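Local coordinates for protein cAMP factor (PDB 6JLC) that probably forms pores in host-cell membranes as a bacterial toxin and so contributes to the haemolytic CAMP reaction, at residues 16-21 against 73-78; 45-50 against 113-118. One frame throughout, in Å; residues are numbered along the deposited sequence.

In the fold
Contacts 1 and 2 lie side by side in the helical bundle near the start of this chain, their centres 11 Å apart, and their segments alternate along the sequence. Contact 1 is core: all four touching residues are buried, and two isoleucines, a threonine and an alanine pack between helices 8-31 and 68-91. Contact 2 joins helix 41-59 to segment 113-118, on helix 97-114 and the turn after it. It buries less surface, with Ala115 partly exposed, and there a threonine meets backbone as much as side chain. Arg74 NH1 probably hydrogen-bonds to Val114 O (2.7 Å) and Asn116 O, linking the two contacts, and Leu77 CD2 packs beside it on Val114 CB at 3.8 Å.

Contact 1: 16-21 against 73-78; sequences DDINAA and ARTHLI
Ile18 reaches across to Thr75 and Ile78, and its three outer carbons divide the work. CB itself stays back and only sets the two branches apart. CG2 drops toward the next turn and comes within 4.3 Å of Ile78 CG2, methyl on methyl. CG1 lies anti to the carbonyl carbon (chi1 -67°), which sends the longer branch toward Thr75, where Ile18 CG1 meets Thr75 CG2 at 3.9 Å. At the tip, CD1 continues outward and passes by the threonine head: Thr75 OG1 is 3.6 Å from Ile18 CD1, and Thr75 CG2 is 3.9 Å from the same CD1. The two side chains cross at about a right angle, and the end of the isoleucine touches both branches of the threonine. The hydroxyl makes no hydrogen bond across this contact; it turns back to Ile71 O on its own helix, which satisfies it and lets it face an apolar tip. Helices 8-31 and 68-91 are the first and third of an up-and-down bundle belonging to the CAMP factor family, in the C-terminal part of the natural protein. They run in roughly the same direction, their local axes 9.4 Å apart at closest approach and inclined by 29°, while helix 41-59 runs back between them in sequence. Its Leu51 touches both Ile18 and Thr75, and Thr52 and Leu55 pack on Ile18 as well. One turn further down, Ala21 points its CB toward Ile78, 3.9 Å from Ile78 O, and the same CB is 4.3 Å from Ile78 CG2. That isoleucine methyl therefore receives Ile18 and Ala21 together, and on the 97-114 side the Ile78 side chain also rests against Val114.

Contact 2: 45-50 against 113-118; sequences FATATE and RVANIG
Thr47 meets Val114 and Ala115 with both branches of its side chain. OG1 sits 3.2 Å from Ala115 CB, a close oxygen-to-methyl approach, and Thr47 CG2 lies 3.5 Å from Val114 O; the same Thr47 CG2 is 4.2 Å from Val114 CG1. With OG1 anti to the carbonyl carbon (chi1 -60°), the hydroxyl stands beside its own backbone N and bonds back to Lys43 O. It therefore only packs on the alanine, and CG2 is left to face the carbonyl and the valine. No hydrogen bond crosses between 45-50 and 113-118. The second shell holds the backbone that Thr47 touches. Arg74 of helix 68-91 brings NH1 to Val114 O and to Asn116 O, so one guanidinium nitrogen bonds to carbonyls on both sides of Ala115. Within the turn, Asn116 N bonds to Arg113 O, and Asn116 OD1 accepts from Gly118 N at 2.8 Å, in the carbonyl plane on a lone pair, with an N-H...O angle of 156°: an Asx turn that shapes the chain at 116-118. Farther out, helix 41-59 faces helix 8-31 through Phe45, whose side chain touches Val22 and Leu25 and whose ring makes a cation-pi contact with Lys26, while Ala48 and Val114 both touch Ile78 of helix 68-91, and Arg113 lies against helix 121-139.

Contact 1: 16-21 against 73-78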
ATOM      1  N   ASP A  16       2.323   5.140  19.441  1.00 22.69           N
ATOM      2  CA  ASP A  16       1.137   5.456  18.651  1.00 28.76           C
ATOM      3  C   ASP A  16       1.504   5.732  17.197  1.00 28.59           C
ATOM      4  O   ASP A  16       0.787   5.307  16.280  1.00 25.84           O
ATOM      5  CB  ASP A  16       0.401   6.666  19.235  1.00 31.85           C
ATOM      6  CG  ASP A  16      -0.140   6.420  20.642  1.00 34.45           C
ATOM      7  OD1 ASP A  16      -0.207   5.249  21.077  1.00 32.09           O
ATOM      8  OD2 ASP A  16      -0.488   7.413  21.318  1.00 32.05           O
ATOM      9  N   ASP A  17       2.599   6.474  16.972  1.00 27.95           N
ATOM     10  CA  ASP A  17       3.011   6.800  15.605  1.00 30.21           C
ATOM     11  C   ASP A  17       3.421   5.552  14.846  1.00 26.64           C
ATOM     12  O   ASP A  17       3.123   5.414  13.650  1.00 26.17           O
ATOM     13  CB  ASP A  17       4.174   7.797  15.606  1.00 26.06           C
ATOM     14  CG  ASP A  17       3.783   9.154  16.165  1.00 36.31           C
ATOM     15  OD1 ASP A  17       2.566   9.430  16.263  1.00 34.76           O
ATOM     16  OD2 ASP A  17       4.698   9.930  16.509  1.00 38.10           O
ATOM     17  N   ILE A  18       4.118   4.641  15.521  1.00 26.08           N
ATOM     18  CA  ILE A  18       4.519   3.393  14.881  1.00 25.76           C
ATOM     19  C   ILE A  18       3.289   2.570  14.519  1.00 29.49           C
ATOM     20  O   ILE A  18       3.158   2.074  13.394  1.00 26.85           O
ATOM     21  CB  ILE A  18       5.472   2.609  15.796  1.00 24.70           C
ATOM     22  CG1 ILE A  18       6.800   3.361  15.936  1.00 26.35           C
ATOM     23  CG2 ILE A  18       5.687   1.210  15.245  1.00 28.75           C
ATOM     24  CD1 ILE A  18       7.602   2.929  17.135  1.00 25.71           C
ATOM     25  N   ASN A  19       2.354   2.430  15.462  1.00 27.68           N
ATOM     26  CA  ASN A  19       1.172   1.615  15.187  1.00 30.68           C
ATOM     27  C   ASN A  19       0.337   2.200  14.050  1.00 27.99           C
ATOM     28  O   ASN A  19      -0.185   1.457  13.206  1.00 30.73           O
ATOM     29  CB  ASN A  19       0.340   1.450  16.457  1.00 33.53           C
ATOM     30  CG  ASN A  19       1.011   0.536  17.468  1.00 37.25           C
ATOM     31  OD1 ASN A  19       1.770  -0.362  17.097  1.00 36.65           O
ATOM     32  ND2 ASN A  19       0.733   0.755  18.747  1.00 37.03           N
ATOM     33  N   ALA A  20       0.227   3.529  13.986  1.00 27.05           N
ATOM     34  CA  ALA A  20      -0.468   4.155  12.863  1.00 29.28           C
ATOM     35  C   ALA A  20       0.243   3.878  11.539  1.00 33.36           C
ATOM     36  O   ALA A  20      -0.412   3.631  10.520  1.00 31.21           O
ATOM     37  CB  ALA A  20      -0.604   5.658  13.093  1.00 30.19           C
ATOM     38  N   ALA A  21       1.581   3.934  11.526  1.00 30.62           N
ATOM     39  CA  ALA A  21       2.314   3.603  10.308  1.00 28.45           C
ATOM     40  C   ALA A  21       2.063   2.160   9.902  1.00 31.21           C
ATOM     41  O   ALA A  21       1.857   1.862   8.721  1.00 27.81           O
ATOM     42  CB  ALA A  21       3.814   3.841  10.504  1.00 31.68           C
ATOM     43  N   ALA A  73      15.390   7.214  16.278  1.00 28.51           N
ATOM     44  CA  ALA A  73      15.739   7.141  14.860  1.00 25.95           C
ATOM     45  C   ALA A  73      15.026   5.968  14.184  1.00 24.22           C
ATOM     46  O   ALA A  73      14.512   6.110  13.066  1.00 25.24           O
ATOM     47  CB  ALA A  73      17.264   7.038  14.691  1.00 23.30           C
ATOM     48  N   ARG A  74      14.964   4.805  14.849  1.00 26.43           N
ATOM     49  CA  ARG A  74      14.199   3.690  14.286  1.00 25.25           C
ATOM     50  C   ARG A  74      12.722   4.049  14.166  1.00 26.23           C
ATOM     51  O   ARG A  74      12.063   3.700  13.176  1.00 24.66           O
ATOM     52  CB  ARG A  74      14.367   2.418  15.128  1.00 23.91           C
ATOM     53  CG  ARG A  74      15.765   1.780  15.081  1.00 26.55           C
ATOM     54  CD  ARG A  74      15.789   0.341  15.661  1.00 30.38           C
ATOM     55  NE  ARG A  74      17.126  -0.102  16.125  1.00 31.68           N
ATOM     56  CZ  ARG A  74      17.988  -0.820  15.412  1.00 35.50           C
ATOM     57  NH1 ARG A  74      17.704  -1.177  14.170  1.00 38.42           N
ATOM     58  NH2 ARG A  74      19.154  -1.174  15.933  1.00 47.14           N
ATOM     59  N   THR A  75      12.185   4.744  15.178  1.00 23.17           N
ATOM     60  CA  THR A  75      10.789   5.176  15.149  1.00 22.52           C
ATOM     61  C   THR A  75      10.535   6.093  13.962  1.00 24.99           C
ATOM     62  O   THR A  75       9.589   5.886  13.193  1.00 24.35           O
ATOM     63  CB  THR A  75      10.432   5.882  16.464  1.00 25.91           C
ATOM     64  OG1 THR A  75      10.508   4.943  17.548  1.00 25.55           O
ATOM     65  CG2 THR A  75       9.035   6.468  16.405  1.00 27.17           C
ATOM     66  N   HIS A  76      11.373   7.122  13.800  1.00 24.00           N
ATOM     67  CA  HIS A  76      11.206   8.034  12.673  1.00 26.56           C
ATOM     68  C   HIS A  76      11.301   7.303  11.340  1.00 22.33           C
ATOM     69  O   HIS A  76      10.585   7.646  10.395  1.00 23.15           O
ATOM     70  CB  HIS A  76      12.232   9.163  12.738  1.00 26.08           C
ATOM     71  CG  HIS A  76      12.080  10.013  13.957  1.00 32.79           C
ATOM     72  ND1 HIS A  76      13.156  10.489  14.681  1.00 36.94           N
ATOM     73  CD2 HIS A  76      10.973  10.428  14.617  1.00 32.30           C
ATOM     74  CE1 HIS A  76      12.714  11.188  15.710  1.00 38.82           C
ATOM     75  NE2 HIS A  76      11.391  11.160  15.700  1.00 37.20           N
ATOM     76  N   LEU A  77      12.171   6.292  11.241  1.00 23.34           N
ATOM     77  CA  LEU A  77      12.311   5.596   9.961  1.00 19.61           C
ATOM     78  C   LEU A  77      11.078   4.744   9.644  1.00 24.51           C
ATOM     79  O   LEU A  77      10.613   4.716   8.496  1.00 23.73           O
ATOM     80  CB  LEU A  77      13.586   4.749   9.953  1.00 22.35           C
ATOM     81  CG  LEU A  77      13.906   3.976   8.657  1.00 24.24           C
ATOM     82  CD1 LEU A  77      13.898   4.875   7.417  1.00 22.70           C
ATOM     83  CD2 LEU A  77      15.283   3.315   8.797  1.00 25.68           C
ATOM     84  N   ILE A  78      10.525   4.047  10.642  1.00 22.34           N
ATOM     85  CA  ILE A  78       9.291   3.305  10.389  1.00 22.64           C
ATOM     86  C   ILE A  78       8.183   4.250   9.943  1.00 24.93           C
ATOM     87  O   ILE A  78       7.451   3.957   8.988  1.00 24.27           O
ATOM     88  CB  ILE A  78       8.891   2.481  11.627  1.00 19.86           C
ATOM     89  CG1 ILE A  78       9.912   1.349  11.806  1.00 24.68           C
ATOM     90  CG2 ILE A  78       7.498   1.889  11.443  1.00 25.26           C
ATOM     91  CD1 ILE A  78       9.575   0.344  12.868  1.00 33.75           C
TER

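Contact 2: 45-50 against 113-118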
ATOM      1  N   PHE A  45       7.186  -5.486  10.058  1.00 27.21           N
ATOM      2  CA  PHE A  45       6.169  -5.578  11.106  1.00 28.06           C
ATOM      3  C   PHE A  45       6.735  -6.210  12.372  1.00 27.28           C
ATOM      4  O   PHE A  45       6.399  -5.795  13.488  1.00 29.37           O
ATOM      5  CB  PHE A  45       4.951  -6.368  10.605  1.00 34.80           C
ATOM      6  CG  PHE A  45       4.229  -5.723   9.431  1.00 42.31           C
ATOM      7  CD1 PHE A  45       4.129  -4.340   9.322  1.00 41.23           C
ATOM      8  CD2 PHE A  45       3.634  -6.506   8.447  1.00 42.83           C
ATOM      9  CE1 PHE A  45       3.465  -3.749   8.244  1.00 38.38           C
ATOM     10  CE2 PHE A  45       2.965  -5.930   7.377  1.00 32.48           C
ATOM     11  CZ  PHE A  45       2.876  -4.551   7.271  1.00 33.98           C
ATOM     12  N   ALA A  46       7.597  -7.218  12.220  1.00 28.24           N
ATOM     13  CA  ALA A  46       8.229  -7.815  13.387  1.00 24.50           C
ATOM     14  C   ALA A  46       9.120  -6.804  14.099  1.00 27.19           C
ATOM     15  O   ALA A  46       9.146  -6.755  15.334  1.00 25.74           O
ATOM     16  CB  ALA A  46       9.037  -9.052  12.975  1.00 29.84           C
ATOM     17  N   THR A  47       9.865  -5.996  13.336  1.00 26.31           N
ATOM     18  CA  THR A  47      10.699  -4.965  13.944  1.00 25.93           C
ATOM     19  C   THR A  47       9.843  -3.933  14.663  1.00 25.31           C
ATOM     20  O   THR A  47      10.200  -3.461  15.749  1.00 24.85           O
ATOM     21  CB  THR A  47      11.563  -4.291  12.875  1.00 27.00           C
ATOM     22  OG1 THR A  47      12.394  -5.273  12.257  1.00 27.21           O
ATOM     23  CG2 THR A  47      12.453  -3.226  13.485  1.00 29.52           C
ATOM     24  N   ALA A  48       8.708  -3.568  14.066  1.00 24.05           N
ATOM     25  CA  ALA A  48       7.828  -2.586  14.688  1.00 24.43           C
ATOM     26  C   ALA A  48       7.341  -3.082  16.040  1.00 27.67           C
ATOM     27  O   ALA A  48       7.255  -2.317  17.011  1.00 24.44           O
ATOM     28  CB  ALA A  48       6.646  -2.299  13.761  1.00 26.07           C
ATOM     29  N   THR A  49       7.049  -4.381  16.122  1.00 27.96           N
ATOM     30  CA  THR A  49       6.641  -4.977  17.384  1.00 27.22           C
ATOM     31  C   THR A  49       7.754  -4.917  18.419  1.00 28.13           C
ATOM     32  O   THR A  49       7.509  -4.583  19.584  1.00 28.06           O
ATOM     33  CB  THR A  49       6.197  -6.416  17.129  1.00 31.35           C
ATOM     34  OG1 THR A  49       5.072  -6.388  16.243  1.00 35.57           O
ATOM     35  CG2 THR A  49       5.789  -7.074  18.430  1.00 37.57           C
ATOM     36  N   GLU A  50       8.985  -5.242  18.020  1.00 25.36           N
ATOM     37  CA  GLU A  50      10.096  -5.147  18.959  1.00 27.91           C
ATOM     38  C   GLU A  50      10.287  -3.711  19.422  1.00 25.42           C
ATOM     39  O   GLU A  50      10.586  -3.463  20.596  1.00 27.90           O
ATOM     40  CB  GLU A  50      11.381  -5.675  18.306  1.00 27.49           C
ATOM     41  CG  GLU A  50      11.323  -7.157  18.039  1.00 32.11           C
ATOM     42  CD  GLU A  50      12.554  -7.692  17.324  1.00 35.74           C
ATOM     43  OE1 GLU A  50      13.447  -6.896  16.944  1.00 33.77           O
ATOM     44  OE2 GLU A  50      12.613  -8.922  17.136  1.00 39.97           O
ATOM     45  N   ARG A 113      17.678  -1.991   7.064  1.00 23.30           N
ATOM     46  CA  ARG A 113      18.444  -1.213   8.038  1.00 25.69           C
ATOM     47  C   ARG A 113      17.706  -1.101   9.368  1.00 26.96           C
ATOM     48  O   ARG A 113      18.304  -1.275  10.433  1.00 25.14           O
ATOM     49  CB  ARG A 113      18.759   0.180   7.483  1.00 26.86           C
ATOM     50  CG  ARG A 113      19.844   0.938   8.259  1.00 30.89           C
ATOM     51  CD  ARG A 113      21.172   0.191   8.226  1.00 27.96           C
ATOM     52  NE  ARG A 113      21.825   0.360   6.924  1.00 31.50           N
ATOM     53  CZ  ARG A 113      22.940  -0.262   6.534  1.00 38.59           C
ATOM     54  NH1 ARG A 113      23.561  -1.118   7.342  1.00 32.23           N
ATOM     55  NH2 ARG A 113      23.434  -0.027   5.316  1.00 38.73           N
ATOM     56  N   VAL A 114      16.403  -0.795   9.338  1.00 24.25           N
ATOM     57  CA  VAL A 114      15.717  -0.585  10.613  1.00 24.81           C
ATOM     58  C   VAL A 114      15.658  -1.874  11.435  1.00 26.22           C
ATOM     59  O   VAL A 114      15.568  -1.820  12.670  1.00 25.47           O
ATOM     60  CB  VAL A 114      14.324   0.033  10.372  1.00 25.25           C
ATOM     61  CG1 VAL A 114      13.312  -1.027   9.992  1.00 23.33           C
ATOM     62  CG2 VAL A 114      13.862   0.829  11.607  1.00 26.29           C
ATOM     63  N   ALA A 115      15.740  -3.036  10.787  1.00 21.43           N
ATOM     64  CA  ALA A 115      15.758  -4.314  11.486  1.00 25.49           C
ATOM     65  C   ALA A 115      17.162  -4.758  11.878  1.00 29.06           C
ATOM     66  O   ALA A 115      17.304  -5.758  12.595  1.00 28.68           O
ATOM     67  CB  ALA A 115      15.126  -5.399  10.617  1.00 25.01           C
ATOM     68  N   ASN A 116      18.187  -4.039  11.440  1.00 26.59           N
ATOM     69  CA  ASN A 116      19.571  -4.487  11.574  1.00 22.56           C
ATOM     70  C   ASN A 116      20.067  -4.193  12.991  1.00 26.13           C
ATOM     71  O   ASN A 116      20.045  -3.037  13.427  1.00 25.28           O
ATOM     72  CB  ASN A 116      20.425  -3.777  10.517  1.00 24.89           C
ATOM     73  CG  ASN A 116      21.809  -4.388  10.356  1.00 29.73           C
ATOM     74  OD1 ASN A 116      22.501  -4.644  11.341  1.00 26.68           O
ATOM     75  ND2 ASN A 116      22.223  -4.612   9.107  1.00 34.25           N
ATOM     76  N   ILE A 117      20.505  -5.226  13.718  1.00 26.25           N
ATOM     77  CA  ILE A 117      20.989  -5.019  15.079  1.00 23.27           C
ATOM     78  C   ILE A 117      22.248  -4.157  15.137  1.00 27.33           C
ATOM     79  O   ILE A 117      22.597  -3.663  16.213  1.00 30.95           O
ATOM     80  CB  ILE A 117      21.222  -6.367  15.791  1.00 23.91           C
ATOM     81  CG1 ILE A 117      22.133  -7.255  14.934  1.00 34.87           C
ATOM     82  CG2 ILE A 117      19.872  -7.026  16.098  1.00 28.63           C
ATOM     83  CD1 ILE A 117      23.179  -7.968  15.708  1.00 33.74           C
ATOM     84  N   GLY A 118      22.921  -3.929  14.008  1.00 25.13           N
ATOM     85  CA  GLY A 118      24.062  -3.031  13.975  1.00 27.96           C
ATOM     86  C   GLY A 118      23.777  -1.617  13.491  1.00 30.48           C
ATOM     87  O   GLY A 118      24.713  -0.824  13.353  1.00 27.54           O
TER